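Local coordinates for Lon211 (Mycobacterium tuberculosis, PDB 6VBK), which probably recognises substrates as the N-terminal domain of an ATP-dependent Lon protease, at residues A42-A46 / P115-W120; R134-A139 / V195-E200. All coordinates share one frame; numbering follows the deposited sequence.

Overall arrangement
The two contacts belong to different halves of the Lon N domain, on opposite sides of the chain's centre, with centres 37 Å apart and nearest atoms about 24 Å apart. Interaction 1 lies in the strand-rich half, where helix 38-50 meets the loop that leads into strand 120-125; interaction 2 joins helices 133-153 and 195-207 in the helical half. They share no helix or strand. Each is partly buried, with an inner apolar side and a more open edge. Interaction 1 is a small interface of alanine methyls and main chain with one bridging water, whereas interaction 2 is larger, interlocks branched side chains and carries a charged pair, doubtful in detail, at its outer edge.

Interaction 1. Residues A42-A46 / P115-W120; sequences AAIEA and PGAALW
Ala42 faces the loop 115-120 at the more open edge of the contact, its methyl 4.5 Å from CB of Ala117. Besides accepting the helical bond from Ala46 N, Ala42 O takes a hydrogen bond from a water at 2.8 Å, and the same water accepts one from Ala117 N. With no direct hydrogen bond between 42-46 and 115-120, this water supplies a polar link between them.

One residue on, Ala43 offers its backbone as much as its methyl, with CA 3.6 Å from CB of Ala118; the methyl also touches Leu17 of strand 9-19. Ala46, a turn later, carries most of the contact. Its CB lies 3.7 Å from Ala118 CB and 3.4 Å from Pro115 O, and also rests on Gly116, which has no side chain to stand between the loop and the methyl, its positive phi (76°) also favouring glycine. Ala46 O meets the indole of Trp120 at the edge, near the ring plane, 3.6 Å from CZ2.

With CG anti to the carbonyl carbon (chi1 -68°), the Trp120 indole turns back to the start of the loop, where Pro115 CD stands off one face near the rim. NE1 donates to Pro115 O over 2.8 Å, nearly in the ring plane but bent at the hydrogen (144°).

The chemistry implies a fit made by shape: small methyls let helix and loop backbones come close, the indole N-H hydrogen bond to Pro115 O ties the two ends of the loop segment together, and the buried Ala118 N has no partner in the model.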
loop_
_atom_site.group_PDB
_atom_site.type_symbol
_atom_site.label_atom_id
_atom_site.label_comp_id
_atom_site.label_asym_id
_atom_site.label_seq_id
_atom_site.Cartn_x
_atom_site.Cartn_y
_atom_site.Cartn_z
ATOM N N ALA B 42 21.507 14.306 7.713
ATOM C CA ALA B 42 21.205 12.963 8.196
ATOM C C ALA B 42 20.131 12.300 7.344
ATOM O O ALA B 42 20.164 11.082 7.129
ATOM C CB ALA B 42 20.773 13.011 9.662
ATOM N N ALA B 43 19.168 13.085 6.852
ATOM C CA ALA B 43 18.140 12.533 5.977
ATOM C C ALA B 43 18.736 12.055 4.660
ATOM O O ALA B 43 18.344 11.003 4.140
ATOM C CB ALA B 43 17.048 13.572 5.727
ATOM N N ILE B 44 19.689 12.809 4.109
ATOM C CA ILE B 44 20.317 12.411 2.854
ATOM C C ILE B 44 21.171 11.166 3.054
ATOM O O ILE B 44 21.191 10.268 2.203
ATOM C CB ILE B 44 21.138 13.579 2.277
ATOM C CG1 ILE B 44 20.222 14.769 1.976
ATOM C CG2 ILE B 44 21.891 13.145 1.027
ATOM C CD1 ILE B 44 20.934 15.950 1.359
ATOM N N GLU B 45 21.881 11.083 4.181
ATOM C CA GLU B 45 22.728 9.920 4.431
ATOM C C GLU B 45 21.896 8.686 4.749
ATOM O O GLU B 45 22.257 7.569 4.358
ATOM C CB GLU B 45 23.712 10.217 5.560
ATOM C CG GLU B 45 24.849 11.134 5.144
ATOM C CD GLU B 45 25.601 10.607 3.936
ATOM O OE1 GLU B 45 25.869 9.387 3.883
ATOM O OE2 GLU B 45 25.914 11.411 3.033
ATOM N N ALA B 46 20.781 8.862 5.463
ATOM C CA ALA B 46 19.855 7.752 5.661
ATOM C C ALA B 46 19.258 7.299 4.336
ATOM O O ALA B 46 19.028 6.103 4.124
ATOM C CB ALA B 46 18.752 8.153 6.638
ATOM N N PRO B 115 17.435 2.921 8.511
ATOM C CA PRO B 115 18.852 3.177 8.795
ATOM C C PRO B 115 19.123 4.661 8.991
ATOM O O PRO B 115 18.300 5.526 8.688
ATOM C CB PRO B 115 19.565 2.636 7.553
ATOM C CG PRO B 115 18.542 2.726 6.468
ATOM C CD PRO B 115 17.223 2.443 7.134
ATOM N N GLY B 116 20.311 4.949 9.519
ATOM C CA GLY B 116 20.723 6.318 9.753
ATOM C C GLY B 116 20.044 6.938 10.962
ATOM O O GLY B 116 19.282 6.303 11.694
ATOM N N ALA B 117 20.335 8.221 11.166
ATOM C CA ALA B 117 19.808 8.977 12.294
ATOM C C ALA B 117 18.583 9.805 11.928
ATOM O O ALA B 117 18.130 10.615 12.744
ATOM C CB ALA B 117 20.895 9.884 12.875
ATOM N N ALA B 118 18.039 9.621 10.731
ATOM C CA ALA B 118 16.904 10.404 10.271
ATOM C C ALA B 118 15.588 9.800 10.751
ATOM O O ALA B 118 15.511 8.629 11.133
ATOM C CB ALA B 118 16.902 10.504 8.746
ATOM N N LEU B 119 14.546 10.626 10.726
ATOM C CA LEU B 119 13.203 10.177 11.063
ATOM C C LEU B 119 12.549 9.547 9.840
ATOM O O LEU B 119 12.547 10.135 8.753
ATOM C CB LEU B 119 12.364 11.347 11.574
ATOM C CG LEU B 119 10.860 11.112 11.728
ATOM C CD1 LEU B 119 10.578 9.971 12.694
ATOM C CD2 LEU B 119 10.172 12.389 12.184
ATOM N N TRP B 120 11.998 8.350 10.018
ATOM C CA TRP B 120 11.365 7.607 8.941
ATOM C C TRP B 120 9.856 7.578 9.141
ATOM O O TRP B 120 9.371 7.409 10.263
ATOM C CB TRP B 120 11.908 6.178 8.869
ATOM C CG TRP B 120 13.340 6.100 8.440
ATOM C CD1 TRP B 120 14.443 6.288 9.222
ATOM C CD2 TRP B 120 13.827 5.804 7.126
ATOM N NE1 TRP B 120 15.586 6.131 8.475
ATOM C CE2 TRP B 120 15.234 5.832 7.185
ATOM C CE3 TRP B 120 13.209 5.518 5.905
ATOM C CZ2 TRP B 120 16.032 5.588 6.070
ATOM C CZ3 TRP B 120 14.003 5.273 4.801
ATOM C CH2 TRP B 120 15.399 5.311 4.891
HETATM O O HOH W 1 21.539 9.401 8.820
#

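Interaction 2. Residues R134-A139 / V195-E200; sequences RAQELA and VVERLE
Leu138 and Leu199 meet at the centre of a nearly parallel helix pair, part of the all-helical half of the Lon N domain; the local axes pass 9.3 Å apart at 23°. Leu138 CG stands anti to the carbonyl carbon (chi1 -55°), and the extended second torsion carries CD1 onto the main chain of the other helix, 3.4 Å from Val196 O. Both its methyls lie against Glu200 CG.

Leu199 answers in the other direction: CD1 reaches across to Leu138 CB at 3.6 Å and touches the backbone around Ala139. Leu199 also touches Pro168 of helix 168-173.

Toward the start of the helices, Val196 divides its two branches. CG1, anti to the backbone N (chi1 157°), lies against one face of the Arg134 guanidinium and 3.7 Å from Arg134 CD, while CG2 presses on Ala135 CB, which Val195 CG1 also touches.

At the outer edge, Arg134, bent at its second torsion, is modelled with Glu200 OE2 over one face of its guanidinium. A salt bridge between Arg134 and Glu200 is plausible, but the atoms are modelled too close for its geometry to be trusted. Firmer is the inner contact, where Leu199 CD1 sits 3.5 Å from Ala135 O.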
loop_
_atom_site.group_PDB
_atom_site.type_symbol
_atom_site.label_atom_id
_atom_site.label_comp_id
_atom_site.label_asym_id
_atom_site.label_seq_id
_atom_site.Cartn_x
_atom_site.Cartn_y
_atom_site.Cartn_z
ATOM N N ARG B 134 -12.227 20.225 -17.978
ATOM C CA ARG B 134 -12.295 21.475 -17.227
ATOM C C ARG B 134 -10.921 21.897 -16.725
ATOM O O ARG B 134 -10.623 23.095 -16.670
ATOM C CB ARG B 134 -13.271 21.330 -16.059
ATOM C CG ARG B 134 -13.520 22.603 -15.262
ATOM C CD ARG B 134 -12.977 22.482 -13.848
ATOM N NE ARG B 134 -13.537 23.487 -12.950
ATOM C CZ ARG B 134 -14.633 23.305 -12.220
ATOM N NH1 ARG B 134 -15.289 22.154 -12.283
ATOM N NH2 ARG B 134 -15.074 24.271 -11.427
ATOM N N ALA B 135 -10.070 20.933 -16.361
ATOM C CA ALA B 135 -8.717 21.268 -15.927
ATOM C C ALA B 135 -7.918 21.923 -17.044
ATOM O O ALA B 135 -7.051 22.763 -16.778
ATOM C CB ALA B 135 -7.996 20.017 -15.425
ATOM N N GLN B 136 -8.194 21.553 -18.298
ATOM C CA GLN B 136 -7.522 22.196 -19.423
ATOM C C GLN B 136 -7.912 23.665 -19.532
ATOM O O GLN B 136 -7.069 24.514 -19.848
ATOM C CB GLN B 136 -7.853 21.458 -20.722
ATOM C CG GLN B 136 -7.517 19.971 -20.713
ATOM C CD GLN B 136 -6.050 19.694 -20.982
ATOM O OE1 GLN B 136 -5.224 19.712 -20.070
ATOM N NE2 GLN B 136 -5.721 19.424 -22.240
ATOM N N GLU B 137 -9.185 23.984 -19.276
ATOM C CA GLU B 137 -9.621 25.377 -19.314
ATOM C C GLU B 137 -9.068 26.173 -18.141
ATOM O O GLU B 137 -8.811 27.375 -18.277
ATOM C CB GLU B 137 -11.149 25.456 -19.329
ATOM C CG GLU B 137 -11.790 25.058 -20.649
ATOM C CD GLU B 137 -12.366 23.656 -20.627
ATOM O OE1 GLU B 137 -11.977 22.837 -21.486
ATOM O OE2 GLU B 137 -13.209 23.374 -19.750
ATOM N N LEU B 138 -8.891 25.533 -16.982
ATOM C CA LEU B 138 -8.261 26.210 -15.854
ATOM C C LEU B 138 -6.807 26.543 -16.159
ATOM O O LEU B 138 -6.305 27.596 -15.751
ATOM C CB LEU B 138 -8.357 25.339 -14.603
ATOM C CG LEU B 138 -9.747 24.865 -14.187
ATOM C CD1 LEU B 138 -9.647 23.838 -13.073
ATOM C CD2 LEU B 138 -10.595 26.042 -13.753
ATOM N N ALA B 139 -6.116 25.652 -16.876
ATOM C CA ALA B 139 -4.718 25.890 -17.214
ATOM C C ALA B 139 -4.575 27.037 -18.205
ATOM O O ALA B 139 -3.672 27.870 -18.071
ATOM C CB ALA B 139 -4.089 24.614 -17.774
ATOM N N VAL B 195 -6.133 18.249 -9.535
ATOM C CA VAL B 195 -5.558 19.357 -10.290
ATOM C C VAL B 195 -6.581 20.468 -10.503
ATOM O O VAL B 195 -6.217 21.650 -10.559
ATOM C CB VAL B 195 -4.981 18.844 -11.626
ATOM C CG1 VAL B 195 -6.071 18.215 -12.483
ATOM C CG2 VAL B 195 -4.281 19.969 -12.379
ATOM N N VAL B 196 -7.866 20.122 -10.612
ATOM C CA VAL B 196 -8.896 21.142 -10.796
ATOM C C VAL B 196 -8.948 22.071 -9.590
ATOM O O VAL B 196 -9.053 23.294 -9.734
ATOM C CB VAL B 196 -10.262 20.484 -11.071
ATOM C CG1 VAL B 196 -11.398 21.433 -10.719
ATOM C CG2 VAL B 196 -10.360 20.061 -12.529
ATOM N N GLU B 197 -8.855 21.505 -8.384
ATOM C CA GLU B 197 -8.885 22.325 -7.177
ATOM C C GLU B 197 -7.674 23.246 -7.093
ATOM O O GLU B 197 -7.810 24.427 -6.759
ATOM C CB GLU B 197 -8.960 21.434 -5.939
ATOM C CG GLU B 197 -10.275 20.700 -5.754
ATOM C CD GLU B 197 -10.255 19.784 -4.546
ATOM O OE1 GLU B 197 -9.604 18.720 -4.614
ATOM O OE2 GLU B 197 -10.876 20.135 -3.521
ATOM N N ARG B 198 -6.481 22.725 -7.392
ATOM C CA ARG B 198 -5.267 23.528 -7.264
ATOM C C ARG B 198 -5.288 24.720 -8.212
ATOM O O ARG B 198 -5.035 25.859 -7.801
ATOM C CB ARG B 198 -4.032 22.666 -7.522
ATOM C CG ARG B 198 -3.763 21.624 -6.456
ATOM C CD ARG B 198 -2.281 21.310 -6.386
ATOM N NE ARG B 198 -1.713 21.027 -7.699
ATOM C CZ ARG B 198 -1.725 19.831 -8.273
ATOM N NH1 ARG B 198 -2.279 18.800 -7.650
ATOM N NH2 ARG B 198 -1.182 19.664 -9.470
ATOM N N LEU B 199 -5.569 24.473 -9.494
ATOM C CA LEU B 199 -5.677 25.568 -10.453
ATOM C C LEU B 199 -6.729 26.574 -10.006
ATOM O O LEU B 199 -6.482 27.783 -9.984
ATOM C CB LEU B 199 -6.003 25.019 -11.843
ATOM C CG LEU B 199 -4.862 24.306 -12.571
ATOM C CD1 LEU B 199 -5.393 23.519 -13.755
ATOM C CD2 LEU B 199 -3.816 25.312 -13.024
ATOM N N GLU B 200 -7.905 26.079 -9.616
ATOM C CA GLU B 200 -8.951 26.934 -9.073
ATOM C C GLU B 200 -8.517 27.625 -7.784
ATOM O O GLU B 200 -9.036 28.699 -7.463
ATOM C CB GLU B 200 -10.216 26.094 -8.873
ATOM C CG GLU B 200 -10.896 25.575 -10.123
ATOM C CD GLU B 200 -12.092 24.699 -9.797
ATOM O OE1 GLU B 200 -12.264 24.352 -8.612
ATOM O OE2 GLU B 200 -12.851 24.341 -10.721
#